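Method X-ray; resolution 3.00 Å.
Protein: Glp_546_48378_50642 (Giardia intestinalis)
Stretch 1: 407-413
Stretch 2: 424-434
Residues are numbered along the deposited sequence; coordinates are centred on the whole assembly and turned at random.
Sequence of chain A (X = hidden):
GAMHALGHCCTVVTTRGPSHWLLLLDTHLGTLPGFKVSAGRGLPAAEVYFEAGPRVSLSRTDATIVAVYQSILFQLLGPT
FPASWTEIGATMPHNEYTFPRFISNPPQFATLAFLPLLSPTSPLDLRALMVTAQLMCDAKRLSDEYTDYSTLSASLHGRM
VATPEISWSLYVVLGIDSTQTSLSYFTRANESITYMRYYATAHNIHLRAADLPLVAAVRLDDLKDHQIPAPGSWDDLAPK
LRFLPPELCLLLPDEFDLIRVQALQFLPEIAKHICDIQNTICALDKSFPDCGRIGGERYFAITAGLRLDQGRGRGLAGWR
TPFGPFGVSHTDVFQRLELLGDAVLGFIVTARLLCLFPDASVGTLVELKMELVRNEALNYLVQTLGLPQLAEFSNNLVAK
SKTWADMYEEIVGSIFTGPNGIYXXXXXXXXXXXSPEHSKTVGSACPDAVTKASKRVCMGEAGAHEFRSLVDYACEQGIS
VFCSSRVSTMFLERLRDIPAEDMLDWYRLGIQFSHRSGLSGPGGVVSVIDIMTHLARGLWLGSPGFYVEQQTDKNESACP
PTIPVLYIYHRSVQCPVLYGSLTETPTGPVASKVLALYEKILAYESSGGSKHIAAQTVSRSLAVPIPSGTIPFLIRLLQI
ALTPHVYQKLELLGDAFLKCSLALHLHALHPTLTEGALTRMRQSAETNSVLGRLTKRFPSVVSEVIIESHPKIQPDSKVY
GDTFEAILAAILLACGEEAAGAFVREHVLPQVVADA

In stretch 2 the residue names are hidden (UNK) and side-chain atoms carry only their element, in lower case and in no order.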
# COMPACT_ATOMS: atom_id res chain seq x y z
N MET A 407 -4.84 -8.20 10.52
CA MET A 407 -3.58 -7.99 9.83
C MET A 407 -3.45 -8.89 8.61
O MET A 407 -2.95 -8.47 7.56
CB MET A 407 -2.40 -8.20 10.78
CG MET A 407 -2.20 -7.08 11.80
SD MET A 407 -0.61 -7.16 12.69
CE MET A 407 -1.17 -7.34 14.33
N TYR A 408 -3.90 -10.13 8.73
CA TYR A 408 -3.81 -11.07 7.62
C TYR A 408 -4.55 -10.55 6.40
O TYR A 408 -4.00 -10.49 5.32
CB TYR A 408 -4.40 -12.42 8.02
CG TYR A 408 -4.09 -13.52 7.03
CD1 TYR A 408 -2.94 -14.29 7.15
CD2 TYR A 408 -4.96 -13.79 5.97
CE1 TYR A 408 -2.66 -15.30 6.24
CE2 TYR A 408 -4.70 -14.80 5.06
CZ TYR A 408 -3.54 -15.56 5.20
OH TYR A 408 -3.27 -16.56 4.30
N GLU A 409 -5.81 -10.16 6.60
CA GLU A 409 -6.65 -9.64 5.53
C GLU A 409 -6.09 -8.34 4.97
O GLU A 409 -6.22 -8.05 3.78
CB GLU A 409 -8.06 -9.41 6.06
CG GLU A 409 -8.67 -10.61 6.77
CD GLU A 409 -9.94 -10.26 7.53
OE1 GLU A 409 -9.91 -9.30 8.34
OE2 GLU A 409 -10.96 -10.95 7.33
N GLU A 410 -5.46 -7.55 5.83
CA GLU A 410 -4.86 -6.29 5.43
C GLU A 410 -3.73 -6.60 4.45
O GLU A 410 -3.68 -6.04 3.36
CB GLU A 410 -4.34 -5.57 6.66
CG GLU A 410 -4.02 -4.09 6.49
CD GLU A 410 -2.72 -3.82 5.76
OE1 GLU A 410 -1.84 -4.71 5.73
OE2 GLU A 410 -2.57 -2.71 5.22
N ILE A 411 -2.83 -7.50 4.83
CA ILE A 411 -1.71 -7.89 3.97
C ILE A 411 -2.24 -8.35 2.63
O ILE A 411 -1.73 -7.97 1.58
CB ILE A 411 -0.88 -9.05 4.59
CG1 ILE A 411 0.16 -8.51 5.56
CG2 ILE A 411 -0.17 -9.83 3.48
CD1 ILE A 411 -0.41 -7.76 6.72
N VAL A 412 -3.27 -9.19 2.67
CA VAL A 412 -3.90 -9.71 1.47
C VAL A 412 -4.41 -8.55 0.65
O VAL A 412 -4.18 -8.49 -0.55
CB VAL A 412 -5.08 -10.66 1.83
CG1 VAL A 412 -5.75 -11.17 0.58
CG2 VAL A 412 -4.58 -11.83 2.65
N GLY A 413 -5.08 -7.61 1.30
CA GLY A 413 -5.60 -6.45 0.59
C GLY A 413 -4.48 -5.59 0.03
O GLY A 413 -4.67 -4.91 -0.97
N UNK A 424 -0.07 -12.38 -6.40
CA UNK A 424 0.64 -12.27 -5.15
C UNK A 424 -0.15 -12.83 -3.98
O UNK A 424 0.36 -13.64 -3.21
N UNK A 425 -1.40 -12.39 -3.84
CA UNK A 425 -2.26 -12.87 -2.75
C UNK A 425 -2.31 -14.39 -2.79
O UNK A 425 -2.17 -15.06 -1.76
c UNK A 425 -3.67 -12.34 -2.90
s UNK A 425 -3.75 -10.63 -3.40
N UNK A 426 -2.50 -14.92 -3.99
CA UNK A 426 -2.59 -16.36 -4.22
C UNK A 426 -1.35 -17.07 -3.69
O UNK A 426 -1.46 -18.10 -3.02
o UNK A 426 -3.27 -15.78 -8.58
c UNK A 426 -2.75 -16.64 -5.71
o UNK A 426 -5.06 -16.99 -8.22
c UNK A 426 -4.12 -16.28 -7.81
c UNK A 426 -4.00 -16.04 -6.31
N UNK A 427 -0.18 -16.52 -3.98
CA UNK A 427 1.06 -17.10 -3.50
C UNK A 427 1.10 -17.01 -1.99
O UNK A 427 1.28 -18.01 -1.31
c UNK A 427 2.26 -16.36 -4.09
c UNK A 427 4.76 -16.04 -4.09
o UNK A 427 5.42 -15.31 -3.33
o UNK A 427 5.01 -16.17 -5.31
c UNK A 427 3.60 -16.81 -3.52
N UNK A 428 0.95 -15.79 -1.48
CA UNK A 428 0.94 -15.53 -0.04
C UNK A 428 0.02 -16.56 0.61
O UNK A 428 0.38 -17.19 1.60
c UNK A 428 -1.05 -13.36 3.63
c UNK A 428 0.29 -13.77 1.67
c UNK A 428 -0.95 -13.67 2.28
c UNK A 428 0.10 -13.16 4.38
c UNK A 428 0.40 -14.12 0.22
c UNK A 428 1.34 -13.26 3.78
c UNK A 428 1.43 -13.57 2.43
N UNK A 429 -1.16 -16.72 0.02
CA UNK A 429 -2.15 -17.66 0.50
C UNK A 429 -1.66 -19.09 0.52
O UNK A 429 -1.69 -19.76 1.55
c UNK A 429 -4.34 -16.39 -0.08
c UNK A 429 -3.40 -17.57 -0.37
c UNK A 429 -5.27 -16.15 -1.26
c UNK A 429 -5.13 -16.68 1.17
N UNK A 430 -1.21 -19.59 -0.62
CA UNK A 430 -0.73 -20.96 -0.67
C UNK A 430 0.28 -21.29 0.44
O UNK A 430 0.12 -22.26 1.17
c UNK A 430 -0.13 -21.25 -2.04
N UNK A 431 1.31 -20.46 0.57
CA UNK A 431 2.34 -20.68 1.59
C UNK A 431 1.75 -20.83 2.98
O UNK A 431 1.84 -21.88 3.60
c UNK A 431 3.33 -19.51 1.68
c UNK A 431 4.80 -17.76 0.84
c UNK A 431 3.94 -18.96 0.41
c UNK A 431 5.23 -16.86 -0.30
n UNK A 431 5.85 -15.61 0.22
N UNK A 432 1.16 -19.74 3.44
CA UNK A 432 0.57 -19.63 4.76
C UNK A 432 -0.52 -20.61 5.22
O UNK A 432 -0.40 -21.17 6.31
o UNK A 432 -0.78 -17.83 3.84
c UNK A 432 1.21 -17.21 5.02
c UNK A 432 0.05 -18.19 4.95
N UNK A 433 -1.56 -20.81 4.42
CA UNK A 433 -2.65 -21.71 4.80
C UNK A 433 -2.24 -23.16 4.96
O UNK A 433 -2.86 -23.90 5.72
c UNK A 433 -3.78 -21.67 3.76
c UNK A 433 -5.64 -20.62 2.53
c UNK A 433 -4.93 -19.66 4.71
c UNK A 433 -4.46 -20.34 3.44
N UNK A 434 -1.19 -23.56 4.24
CA UNK A 434 -0.67 -24.93 4.27
C UNK A 434 0.81 -24.90 4.61
O UNK A 434 1.57 -24.16 4.00
s UNK A 434 -2.31 -25.33 0.56
c UNK A 434 -0.87 -25.59 2.90
c UNK A 434 -3.12 -26.78 0.26
c UNK A 434 -2.25 -25.37 2.34

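Position 424 has no side-chain atoms at all, which makes it Gly424; it lies out of reach of the first helix, and its carbonyl O accepts the backbone N of position 428 at 2.8 Å. Position 425 carries one carbon and then one sulfur, the mark of Cys425. Its CA lies 5.5 Å from the CA of Val412, the closest CA pair between the two stretches, and a small side chain suits so narrow a gap: CB is 4.2 Å from Val412 CG1, and SG is 3.6 Å from Val412 O.

Positions 426 and 427 each have three carbons, the third bearing two oxygens, so they are Glu426 and Glu427. Both are partly exposed and beyond reach of stretch 1, an ordinary setting for carboxylates.

At position 428 one carbon leads to a ring of six carbons with no oxygen: Phe428. Its CA-to-CB bond points toward the first helix, and the t rotamer places the ring among three side chains. Ile411 CG2 lies over one face, 3.7 Å from the ring centroid, a CH-pi contact; Val412 CG2 is 4.0 Å from CE2, and Tyr408 CE1 is 3.6 Å from the same CE2. The two aromatic planes meet obliquely, at 42°.

Position 429 has four carbons forked at the second, hence Leu429. Its CA-to-CB bond points sideways, but the end comes nearer, bringing CD2 within 3.6 Å of Tyr408 OH. A single carbon at position 430 gives Ala430, directed away from the contact. Four carbons in a row ending in nitrogen identify position 431 as Lys431; its NZ, 3.6 Å from Glu427 OE2, forms a salt bridge one turn back along the helix.

Position 432 has one carbon carrying an oxygen and a carbon: Thr432. In the p rotamer, its OG1 donates to Phe428 O at 2.6 Å and accepts from Tyr408 OH at 2.8 Å, so a single hydroxyl serves both its own helix and the neighbouring one. Position 433, again four carbons forked at the second, is Leu433, with CD2 3.5 Å from Tyr408 OH. Position 434, an unbranched chain of two carbons, sulfur and carbon, is Met434, which leaves helical geometry and takes no part.

The helices run roughly antiparallel, at 145°. Tyr408 fits as a knob among Phe428, Leu429, Thr432 and Leu433, its hydroxyl satisfied by Thr432 within largely apolar surroundings, while Phe428 packs against Tyr408, Ile411 and Val412. Cys425 completes the contact beside Val412.

Stretch 2 (424-434) GCEEFLAKTLM
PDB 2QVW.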